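Local atomic coordinates of putative cytosine/guanine deaminase (Unidentified, PDB entry 2PAJ), a protein that uses a zinc ion to deaminate pterins such as isoxanthopterin, converting 2-amino-4-hydroxypteridines to 2,4-dihydroxypteridines with release of ammonium. Residues A[73-78]-A[396-401]; A[152-157]-A[162-167]; A[203-208]-A[212-217]. All coordinates share one frame; numbering follows the deposited sequence.

Contact 1 (A[73-78]-A[396-401]); sequences VNTHHH and RVMGLD. With ZN (zinc ion), chain B.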
loop_
_atom_site.group_PDB
_atom_site.type_symbol
_atom_site.label_atom_id
_atom_site.label_comp_id
_atom_site.label_asym_id
_atom_site.label_seq_id
_atom_site.Cartn_x
_atom_site.Cartn_y
_atom_site.Cartn_z
ATOM N N VAL A 73 -2.095 -5.404 0.197
ATOM C CA VAL A 73 -2.111 -4.289 -0.728
ATOM C C VAL A 73 -2.105 -3.023 0.133
ATOM O O VAL A 73 -3.083 -2.711 0.809
ATOM C CB VAL A 73 -3.381 -4.304 -1.605
ATOM C CG1 VAL A 73 -3.323 -3.183 -2.626
ATOM C CG2 VAL A 73 -3.513 -5.638 -2.293
ATOM N N ASN A 74 -0.985 -2.316 0.124
ATOM C CA ASN A 74 -0.847 -1.083 0.882
ATOM C C ASN A 74 -1.263 0.065 -0.028
ATOM O O ASN A 74 -0.682 0.252 -1.085
ATOM C CB ASN A 74 0.606 -0.910 1.329
ATOM C CG ASN A 74 0.867 0.438 1.957
ATOM O OD1 ASN A 74 0.418 0.714 3.064
ATOM N ND2 ASN A 74 1.593 1.294 1.243
ATOM N N THR A 75 -2.268 0.829 0.388
ATOM C CA THR A 75 -2.769 1.929 -0.420
ATOM C C THR A 75 -2.345 3.343 -0.030
ATOM O O THR A 75 -2.876 4.310 -0.571
ATOM C CB THR A 75 -4.300 1.896 -0.502
ATOM O OG1 THR A 75 -4.864 2.071 0.800
ATOM C CG2 THR A 75 -4.758 0.577 -1.061
ATOM N N HIS A 76 -1.397 3.474 0.896
ATOM C CA HIS A 76 -0.898 4.786 1.306
ATOM C C HIS A 76 0.418 4.658 2.073
ATOM O O HIS A 76 0.547 3.812 2.945
ATOM C CB HIS A 76 -1.936 5.524 2.145
ATOM C CG HIS A 76 -1.538 6.927 2.479
ATOM N ND1 HIS A 76 -1.330 7.889 1.519
ATOM C CD2 HIS A 76 -1.250 7.512 3.664
ATOM C CE1 HIS A 76 -0.925 9.005 2.096
ATOM N NE2 HIS A 76 -0.867 8.803 3.399
ATOM N N HIS A 77 1.384 5.516 1.742
ATOM C CA HIS A 77 2.715 5.469 2.347
ATOM C C HIS A 77 3.514 6.745 2.066
ATOM O O HIS A 77 3.089 7.597 1.297
ATOM C CB HIS A 77 3.482 4.287 1.750
ATOM C CG HIS A 77 4.512 3.694 2.663
ATOM N ND1 HIS A 77 5.211 4.437 3.591
ATOM C CD2 HIS A 77 4.991 2.430 2.758
ATOM C CE1 HIS A 77 6.078 3.658 4.214
ATOM N NE2 HIS A 77 5.965 2.436 3.726
ATOM N N HIS A 78 4.676 6.858 2.703
ATOM C CA HIS A 78 5.599 7.980 2.518
ATOM C C HIS A 78 6.997 7.405 2.748
ATOM O O HIS A 78 7.667 7.763 3.706
ATOM C CB HIS A 78 5.336 9.101 3.530
ATOM C CG HIS A 78 3.957 9.678 3.459
ATOM N ND1 HIS A 78 3.413 10.173 2.295
ATOM C CD2 HIS A 78 3.011 9.837 4.414
ATOM C CE1 HIS A 78 2.190 10.609 2.532
ATOM N NE2 HIS A 78 1.920 10.416 3.810
ATOM N N ARG A 396 -9.242 -2.958 -5.527
ATOM C CA ARG A 396 -10.304 -2.332 -6.301
ATOM C C ARG A 396 -10.321 -0.813 -6.157
ATOM O O ARG A 396 -10.854 -0.106 -7.011
ATOM C CB ARG A 396 -11.675 -2.942 -5.947
ATOM C CG ARG A 396 -11.935 -4.287 -6.682
ATOM C CD ARG A 396 -13.426 -4.700 -6.720
ATOM N NE ARG A 396 -13.964 -5.074 -5.398
ATOM C CZ ARG A 396 -13.954 -6.307 -4.872
ATOM N NH1 ARG A 396 -13.438 -7.344 -5.537
ATOM N NH2 ARG A 396 -14.466 -6.512 -3.666
ATOM N N VAL A 397 -9.719 -0.312 -5.084
ATOM C CA VAL A 397 -9.642 1.124 -4.853
ATOM C C VAL A 397 -8.573 1.717 -5.774
ATOM O O VAL A 397 -8.709 2.834 -6.280
ATOM C CB VAL A 397 -9.314 1.422 -3.371
ATOM C CG1 VAL A 397 -8.805 2.836 -3.213
ATOM C CG2 VAL A 397 -10.568 1.206 -2.516
ATOM N N MET A 398 -7.520 0.949 -6.013
ATOM C CA MET A 398 -6.451 1.408 -6.879
ATOM C C MET A 398 -6.666 0.953 -8.335
ATOM O O MET A 398 -5.862 1.249 -9.222
ATOM C CB MET A 398 -5.093 0.939 -6.337
ATOM C CG MET A 398 -4.806 1.416 -4.916
ATOM S SD MET A 398 -3.083 1.795 -4.530
ATOM C CE MET A 398 -2.408 0.197 -4.410
ATOM N N GLY A 399 -7.754 0.236 -8.582
ATOM C CA GLY A 399 -8.042 -0.194 -9.939
ATOM C C GLY A 399 -7.375 -1.465 -10.428
ATOM O O GLY A 399 -7.505 -1.826 -11.602
ATOM N N LEU A 400 -6.652 -2.138 -9.540
ATOM C CA LEU A 400 -6.001 -3.397 -9.883
ATOM C C LEU A 400 -6.966 -4.545 -9.569
ATOM O O LEU A 400 -6.754 -5.311 -8.630
ATOM C CB LEU A 400 -4.716 -3.544 -9.078
ATOM C CG LEU A 400 -3.582 -2.594 -9.466
ATOM C CD1 LEU A 400 -2.412 -2.822 -8.531
ATOM C CD2 LEU A 400 -3.169 -2.833 -10.916
ATOM N N ASP A 401 -8.007 -4.657 -10.392
ATOM C CA ASP A 401 -9.069 -5.635 -10.232
ATOM C C ASP A 401 -8.782 -7.122 -10.406
ATOM O O ASP A 401 -9.622 -7.951 -10.064
ATOM C CB ASP A 401 -10.242 -5.229 -11.120
ATOM C CG ASP A 401 -10.685 -3.805 -10.859
ATOM O OD1 ASP A 401 -10.603 -3.383 -9.688
ATOM O OD2 ASP A 401 -11.114 -3.110 -11.804
HETATM ZN ZN ZN B . 0.164 10.237 4.862
#
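The zinc-binding HxH motif of the amidohydrolases, here H76 and H78, follows directly on the end of strand 67-73 and the residues just after it; V73, N74 and T75 rest there on the side chain of M398. All the side-chain contact from 396-401 comes from this one methionine. It touches with its whole outer half. M398 CE lies 3.7 Å from the backbone oxygen N74 O and 3.9 Å from V73 CG1, with the valine and methionine side chains sliding past each other in opposite directions. Further back, CG and SD run along T75 CG2, M398 CG meeting it at 3.9 Å. Bends at chi2 and chi3 (-74°) bring CE beside N74 O. T75 holds OG1 between its backbone N and carbonyl carbon (chi1 63°), a rotation that sends the hydroxyl to a hydrogen bond with S332 and leaves the methyl branch for M398. The same methionine touches A135 and W282, on two further strands of the TIM barrel, so it fills part of the barrel interior, with M398 SD 13.0 Å from the zinc ion. The chain leaves helix 383-398 through G399, whose positive phi (84°) suits glycine. On the catalytic side, H76 NE2 binds zinc at 2.3 Å and H78 NE2 at 2.1 Å; H248 and D336 are further ligands, and H285 belongs to the same metal site. Further hydrogen bonds hold the residues around the two ligands. N74 OD1 accepts from V335 N, while its ND2 makes a weak bond to H76 O, 3.2 Å away. H77 ND1 accepts from H78 N at 2.6 Å as well as from G337 N, and H78 ND1 bonds to H137 O, which sets the rotation of that zinc-binding ring.

Contact 2 (A[152-157]-A[162-167]); sequences ILFEEA and LRFVLL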
loop_
_atom_site.group_PDB
_atom_site.type_symbol
_atom_site.label_atom_id
_atom_site.label_comp_id
_atom_site.label_asym_id
_atom_site.label_seq_id
_atom_site.Cartn_x
_atom_site.Cartn_y
_atom_site.Cartn_z
ATOM N N ILE A 152 13.876 6.036 -9.127
ATOM C CA ILE A 152 14.397 5.259 -8.016
ATOM C C ILE A 152 13.347 4.346 -7.368
ATOM O O ILE A 152 13.611 3.165 -7.114
ATOM C CB ILE A 152 14.993 6.207 -6.948
ATOM C CG1 ILE A 152 16.162 6.995 -7.557
ATOM C CG2 ILE A 152 15.420 5.413 -5.736
ATOM C CD1 ILE A 152 16.601 8.184 -6.735
ATOM N N LEU A 153 12.159 4.889 -7.110
ATOM C CA LEU A 153 11.097 4.115 -6.491
ATOM C C LEU A 153 10.706 2.887 -7.317
ATOM O O LEU A 153 10.567 1.791 -6.761
ATOM C CB LEU A 153 9.874 4.997 -6.235
ATOM C CG LEU A 153 9.956 5.981 -5.061
ATOM C CD1 LEU A 153 8.637 6.724 -4.883
ATOM C CD2 LEU A 153 10.285 5.230 -3.801
ATOM N N PHE A 154 10.531 3.054 -8.629
ATOM C CA PHE A 154 10.172 1.927 -9.497
ATOM C C PHE A 154 11.329 0.926 -9.591
ATOM O O PHE A 154 11.125 -0.280 -9.694
ATOM C CB PHE A 154 9.806 2.422 -10.903
ATOM C CG PHE A 154 8.390 2.915 -11.032
ATOM C CD1 PHE A 154 7.318 2.036 -10.942
ATOM C CD2 PHE A 154 8.132 4.260 -11.247
ATOM C CE1 PHE A 154 5.997 2.495 -11.067
ATOM C CE2 PHE A 154 6.835 4.740 -11.374
ATOM C CZ PHE A 154 5.754 3.860 -11.284
ATOM N N GLU A 155 12.549 1.433 -9.550
ATOM C CA GLU A 155 13.716 0.576 -9.638
ATOM C C GLU A 155 13.768 -0.345 -8.436
ATOM O O GLU A 155 13.883 -1.565 -8.574
ATOM C CB GLU A 155 14.995 1.418 -9.706
ATOM C CG GLU A 155 15.127 2.198 -11.009
ATOM C CD GLU A 155 16.330 3.119 -11.029
ATOM O OE1 GLU A 155 17.474 2.609 -11.024
ATOM O OE2 GLU A 155 16.136 4.356 -11.044
ATOM N N GLU A 156 13.667 0.248 -7.254
ATOM C CA GLU A 156 13.714 -0.513 -6.019
ATOM C C GLU A 156 12.587 -1.532 -5.910
ATOM O O GLU A 156 12.820 -2.692 -5.570
ATOM C CB GLU A 156 13.690 0.450 -4.825
ATOM C CG GLU A 156 14.949 1.286 -4.721
ATOM C CD GLU A 156 16.210 0.427 -4.737
ATOM O OE1 GLU A 156 16.358 -0.442 -3.846
ATOM O OE2 GLU A 156 17.049 0.607 -5.646
ATOM N N ALA A 157 11.368 -1.100 -6.213
ATOM C CA ALA A 157 10.219 -1.984 -6.129
ATOM C C ALA A 157 10.443 -3.230 -6.966
ATOM O O ALA A 157 10.205 -4.352 -6.522
ATOM C CB ALA A 157 8.967 -1.257 -6.597
ATOM N N LEU A 162 8.163 -6.548 -6.517
ATOM C CA LEU A 162 6.857 -6.065 -6.064
ATOM C C LEU A 162 6.129 -5.168 -7.061
ATOM O O LEU A 162 6.752 -4.483 -7.865
ATOM C CB LEU A 162 7.024 -5.274 -4.758
ATOM C CG LEU A 162 8.014 -5.752 -3.696
ATOM C CD1 LEU A 162 8.070 -4.747 -2.568
ATOM C CD2 LEU A 162 7.607 -7.124 -3.185
ATOM N N ARG A 163 4.801 -5.172 -7.001
ATOM C CA ARG A 163 4.010 -4.301 -7.863
ATOM C C ARG A 163 4.091 -2.963 -7.159
ATOM O O ARG A 163 3.921 -2.901 -5.944
ATOM C CB ARG A 163 2.539 -4.697 -7.898
ATOM C CG ARG A 163 2.199 -6.084 -8.381
ATOM C CD ARG A 163 0.691 -6.260 -8.256
ATOM N NE ARG A 163 0.260 -7.603 -8.588
ATOM C CZ ARG A 163 0.216 -8.071 -9.826
ATOM N NH1 ARG A 163 0.574 -7.283 -10.830
ATOM N NH2 ARG A 163 -0.166 -9.321 -10.055
ATOM N N PHE A 164 4.330 -1.896 -7.910
ATOM C CA PHE A 164 4.425 -0.574 -7.311
ATOM C C PHE A 164 3.414 0.397 -7.895
ATOM O O PHE A 164 3.144 0.384 -9.089
ATOM C CB PHE A 164 5.834 -0.016 -7.491
ATOM C CG PHE A 164 6.085 1.236 -6.710
ATOM C CD1 PHE A 164 6.100 1.213 -5.316
ATOM C CD2 PHE A 164 6.293 2.444 -7.365
ATOM C CE1 PHE A 164 6.317 2.376 -4.580
ATOM C CE2 PHE A 164 6.512 3.618 -6.651
ATOM C CZ PHE A 164 6.525 3.592 -5.249
ATOM N N VAL A 165 2.843 1.228 -7.035
ATOM C CA VAL A 165 1.871 2.220 -7.460
ATOM C C VAL A 165 2.392 3.588 -7.035
ATOM O O VAL A 165 2.449 3.897 -5.845
ATOM C CB VAL A 165 0.490 1.973 -6.804
ATOM C CG1 VAL A 165 -0.488 3.054 -7.205
ATOM C CG2 VAL A 165 -0.038 0.621 -7.203
ATOM N N LEU A 166 2.780 4.407 -8.005
ATOM C CA LEU A 166 3.294 5.735 -7.701
ATOM C C LEU A 166 2.189 6.768 -7.521
ATOM O O LEU A 166 1.379 6.991 -8.417
ATOM C CB LEU A 166 4.246 6.198 -8.804
ATOM C CG LEU A 166 4.822 7.608 -8.633
ATOM C CD1 LEU A 166 5.555 7.718 -7.304
ATOM C CD2 LEU A 166 5.743 7.927 -9.795
ATOM N N LEU A 167 2.167 7.392 -6.350
ATOM C CA LEU A 167 1.180 8.417 -6.037
ATOM C C LEU A 167 1.935 9.753 -6.073
ATOM O O LEU A 167 2.312 10.301 -5.040
ATOM C CB LEU A 167 0.584 8.174 -4.645
ATOM C CG LEU A 167 0.120 6.761 -4.275
ATOM C CD1 LEU A 167 -0.471 6.778 -2.877
ATOM C CD2 LEU A 167 -0.894 6.276 -5.278
#
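F164, near the start of strand 163-167, turns its ring edge to the face of F154 on the helix, a T-shaped pair with ring planes at 85° and centroids 5.3 Å apart. The touching corner is F164 CD2, which stands 3.7 Å from F154 CE1 and toward the rim of that ring rather than over its centre. Two torsions set this up. F164 places CG anti to its own backbone N (chi1 -170°), which carries the ring out from the strand to the helix; F154, whose CB leaves the helix alongside the interface, has CG anti to its carbonyl carbon (chi1 -82°), a rotation that brings the ring to the F164 edge and L166. L153 lies against the neighbouring CE2 and CZ of the F164 ring, with L153 CB 3.7 Å from F164 CE2, and the L153 carbonyl sits over one face of the same ring. Helix 149-159 and strand 163-168 are the second and third elements of a beta-alpha-beta unit of the TIM barrel that begins with strand 131-136, and the two short axes run nearly antiparallel, 8.4 Å apart at closest. V165 and R163 point away from the helix, R163 reaching a salt bridge with D413. L166 again faces the helix, also with CG anti to the backbone N. Its two methyls are shared out: L166 CD2 approaches F154 CE2 at 3.7 Å, and L166 CD1 meets L153 CD1 at 4.0 Å. At the turn end the spacing narrows, the CA atoms of A157 and L162 being closer than those of L153 and L166, and A157 CB packs on F164 CB at 3.5 Å. One backbone bond closes the turn there: L162 N donates to A157 O, 3.0 Å away.

Contact 3 (A[203-208]-A[212-217]); sequences RYHDAS and MRRVVM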
loop_
_atom_site.group_PDB
_atom_site.type_symbol
_atom_site.label_atom_id
_atom_site.label_comp_id
_atom_site.label_asym_id
_atom_site.label_seq_id
_atom_site.Cartn_x
_atom_site.Cartn_y
_atom_site.Cartn_z
ATOM N N ARG A 203 5.540 6.662 -19.549
ATOM C CA ARG A 203 6.691 5.824 -19.288
ATOM C C ARG A 203 6.419 4.562 -18.479
ATOM O O ARG A 203 6.816 3.470 -18.886
ATOM C CB ARG A 203 7.751 6.661 -18.580
ATOM C CG ARG A 203 9.153 6.079 -18.509
ATOM C CD ARG A 203 9.958 6.979 -17.576
ATOM N NE ARG A 203 11.420 6.838 -17.614
ATOM C CZ ARG A 203 12.076 5.691 -17.491
ATOM N NH1 ARG A 203 11.402 4.556 -17.329
ATOM N NH2 ARG A 203 13.405 5.682 -17.506
ATOM N N TYR A 204 5.735 4.705 -17.345
ATOM C CA TYR A 204 5.486 3.567 -16.461
ATOM C C TYR A 204 4.086 2.972 -16.319
ATOM O O TYR A 204 3.948 1.770 -16.090
ATOM C CB TYR A 204 5.950 3.909 -15.060
ATOM C CG TYR A 204 7.367 4.377 -14.953
ATOM C CD1 TYR A 204 7.655 5.724 -14.726
ATOM C CD2 TYR A 204 8.426 3.463 -14.997
ATOM C CE1 TYR A 204 8.955 6.152 -14.533
ATOM C CE2 TYR A 204 9.735 3.879 -14.811
ATOM C CZ TYR A 204 9.990 5.224 -14.574
ATOM O OH TYR A 204 11.275 5.637 -14.349
ATOM N N HIS A 205 3.057 3.803 -16.435
ATOM C CA HIS A 205 1.685 3.336 -16.258
ATOM C C HIS A 205 1.170 2.296 -17.257
ATOM O O HIS A 205 1.156 2.517 -18.464
ATOM C CB HIS A 205 0.727 4.530 -16.221
ATOM C CG HIS A 205 -0.662 4.186 -15.778
ATOM N ND1 HIS A 205 -1.712 4.045 -16.660
ATOM C CD2 HIS A 205 -1.179 3.973 -14.543
ATOM C CE1 HIS A 205 -2.816 3.763 -15.988
ATOM N NE2 HIS A 205 -2.520 3.714 -14.703
ATOM N N ASP A 206 0.763 1.151 -16.711
ATOM C CA ASP A 206 0.192 0.037 -17.455
ATOM C C ASP A 206 -1.262 0.015 -16.977
ATOM O O ASP A 206 -1.515 0.029 -15.778
ATOM C CB ASP A 206 0.893 -1.271 -17.079
ATOM C CG ASP A 206 0.239 -2.490 -17.708
ATOM O OD1 ASP A 206 -0.936 -2.403 -18.130
ATOM O OD2 ASP A 206 0.889 -3.552 -17.769
ATOM N N ALA A 207 -2.214 -0.028 -17.899
ATOM C CA ALA A 207 -3.613 -0.006 -17.514
ATOM C C ALA A 207 -4.279 -1.345 -17.216
ATOM O O ALA A 207 -5.433 -1.367 -16.771
ATOM C CB ALA A 207 -4.408 0.738 -18.553
ATOM N N SER A 208 -3.582 -2.459 -17.425
ATOM C CA SER A 208 -4.214 -3.750 -17.146
ATOM C C SER A 208 -4.561 -3.849 -15.674
ATOM O O SER A 208 -3.968 -3.166 -14.837
ATOM C CB SER A 208 -3.315 -4.927 -17.540
ATOM O OG SER A 208 -2.275 -5.133 -16.612
ATOM N N MET A 212 2.164 -4.241 -13.169
ATOM C CA MET A 212 3.232 -4.289 -12.183
ATOM C C MET A 212 3.694 -2.871 -11.896
ATOM O O MET A 212 4.520 -2.640 -11.010
ATOM C CB MET A 212 4.404 -5.130 -12.687
ATOM C CG MET A 212 4.121 -6.621 -12.739
ATOM S SD MET A 212 3.595 -7.330 -11.158
ATOM C CE MET A 212 5.114 -7.243 -10.218
ATOM N N ARG A 213 3.152 -1.926 -12.660
ATOM C CA ARG A 213 3.466 -0.511 -12.509
ATOM C C ARG A 213 2.252 0.366 -12.745
ATOM O O ARG A 213 1.477 0.139 -13.661
ATOM C CB ARG A 213 4.587 -0.111 -13.455
ATOM C CG ARG A 213 5.923 -0.463 -12.908
ATOM C CD ARG A 213 7.006 -0.353 -13.930
ATOM N NE ARG A 213 8.298 -0.548 -13.287
ATOM C CZ ARG A 213 9.469 -0.428 -13.896
ATOM N NH1 ARG A 213 9.513 -0.122 -15.189
ATOM N NH2 ARG A 213 10.592 -0.576 -13.201
ATOM N N ARG A 214 2.102 1.373 -11.896
ATOM C CA ARG A 214 0.986 2.293 -11.976
ATOM C C ARG A 214 1.377 3.689 -11.552
ATOM O O ARG A 214 2.339 3.880 -10.806
ATOM C CB ARG A 214 -0.150 1.815 -11.087
ATOM C CG ARG A 214 -0.910 0.682 -11.672
ATOM C CD ARG A 214 -2.365 1.030 -11.714
ATOM N NE ARG A 214 -3.008 0.407 -12.856
ATOM C CZ ARG A 214 -4.313 0.414 -13.060
ATOM N NH1 ARG A 214 -5.113 1.015 -12.190
ATOM N NH2 ARG A 214 -4.818 -0.183 -14.130
ATOM N N VAL A 215 0.600 4.660 -12.018
ATOM C CA VAL A 215 0.830 6.066 -11.720
ATOM C C VAL A 215 -0.499 6.727 -11.404
ATOM O O VAL A 215 -1.489 6.454 -12.057
ATOM C CB VAL A 215 1.468 6.792 -12.939
ATOM C CG1 VAL A 215 1.656 8.277 -12.633
ATOM C CG2 VAL A 215 2.798 6.141 -13.309
ATOM N N VAL A 216 -0.525 7.580 -10.389
ATOM C CA VAL A 216 -1.751 8.283 -10.042
ATOM C C VAL A 216 -1.478 9.745 -9.638
ATOM O O VAL A 216 -0.417 10.073 -9.102
ATOM C CB VAL A 216 -2.588 7.501 -8.920
ATOM C CG1 VAL A 216 -1.854 6.272 -8.451
ATOM C CG2 VAL A 216 -2.889 8.388 -7.735
ATOM N N MET A 217 -2.448 10.607 -9.949
ATOM C CA MET A 217 -2.434 12.047 -9.663
ATOM C C MET A 217 -2.668 12.227 -8.160
ATOM O O MET A 217 -3.778 12.001 -7.690
ATOM C CB MET A 217 -3.577 12.701 -10.451
ATOM C CG MET A 217 -3.748 14.215 -10.294
ATOM S SD MET A 217 -2.474 15.190 -11.116
ATOM C CE MET A 217 -1.743 16.011 -9.758
HETATM O O HOH W 1 7.352 0.483 -17.303
HETATM O O HOH W 2 2.670 -4.137 -15.823
#
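D206 N donates to R213 O over 3.3 Å, a nearly straight backbone bond (160°) that ties the loop to the start of the strand. Two further loop oxygens, D206 O and S208 O, are met by one side chain. R214 starts away from the loop but bends at chi2 and chi3, bringing its guanidinium edge to D206 O, where NE donates at 3.3 Å. Its NH2 reaches S208 O at 3.2 Å; both bonds are weak. H205 NE2 lies 3.8 Å from R214 NE, over one face of that guanidinium. D206 uses its two carboxylate oxygens separately: OD1 accepts from S208 N at 2.7 Å, nearly in line (172°), forming an Asx turn, while OD2 accepts from a water 2.7 Å away. That water in turn accepts from M212 N, at 2.7 Å, bridging the segments. A second water accepts from R213 NH1, 3.1 Å away, and gives a weak bond to R203 O. The R213 guanidinium stands almost perpendicular to the Y204 ring (86°), with NH1 at the ring's edge. Around this loop, which links helix 190-203 to strand 213-217 of the barrel, H205 packs on V215 and L243, Y204 stacks on F154 of helix 149-159, and R214 touches V165 of the neighbouring strand 163-168.

How the contacts relate
From the N terminus, the chain leaves strand 67-73 at the first half of contact 1, whose partner comes 318 residues later, at the C-terminal end of helix 383-398 and just beyond. Contacts 2 and 3 both nest inside that large loop and follow one another in series without crossing: contact 2 closes a short helix-to-strand turn, contact 3 the next helix-to-strand loop. Their strands 163-168 and 213-217 are neighbours in the barrel, with probable hydrogen bonds from L166 N to R214 O (2.9 Å) and from V216 N to L166 O (2.8 Å). Contact 1 touches both: M398 CE packs on V165 CG2 at 3.7 Å, and L400 CD2 lies 3.8 Å from R214 NE.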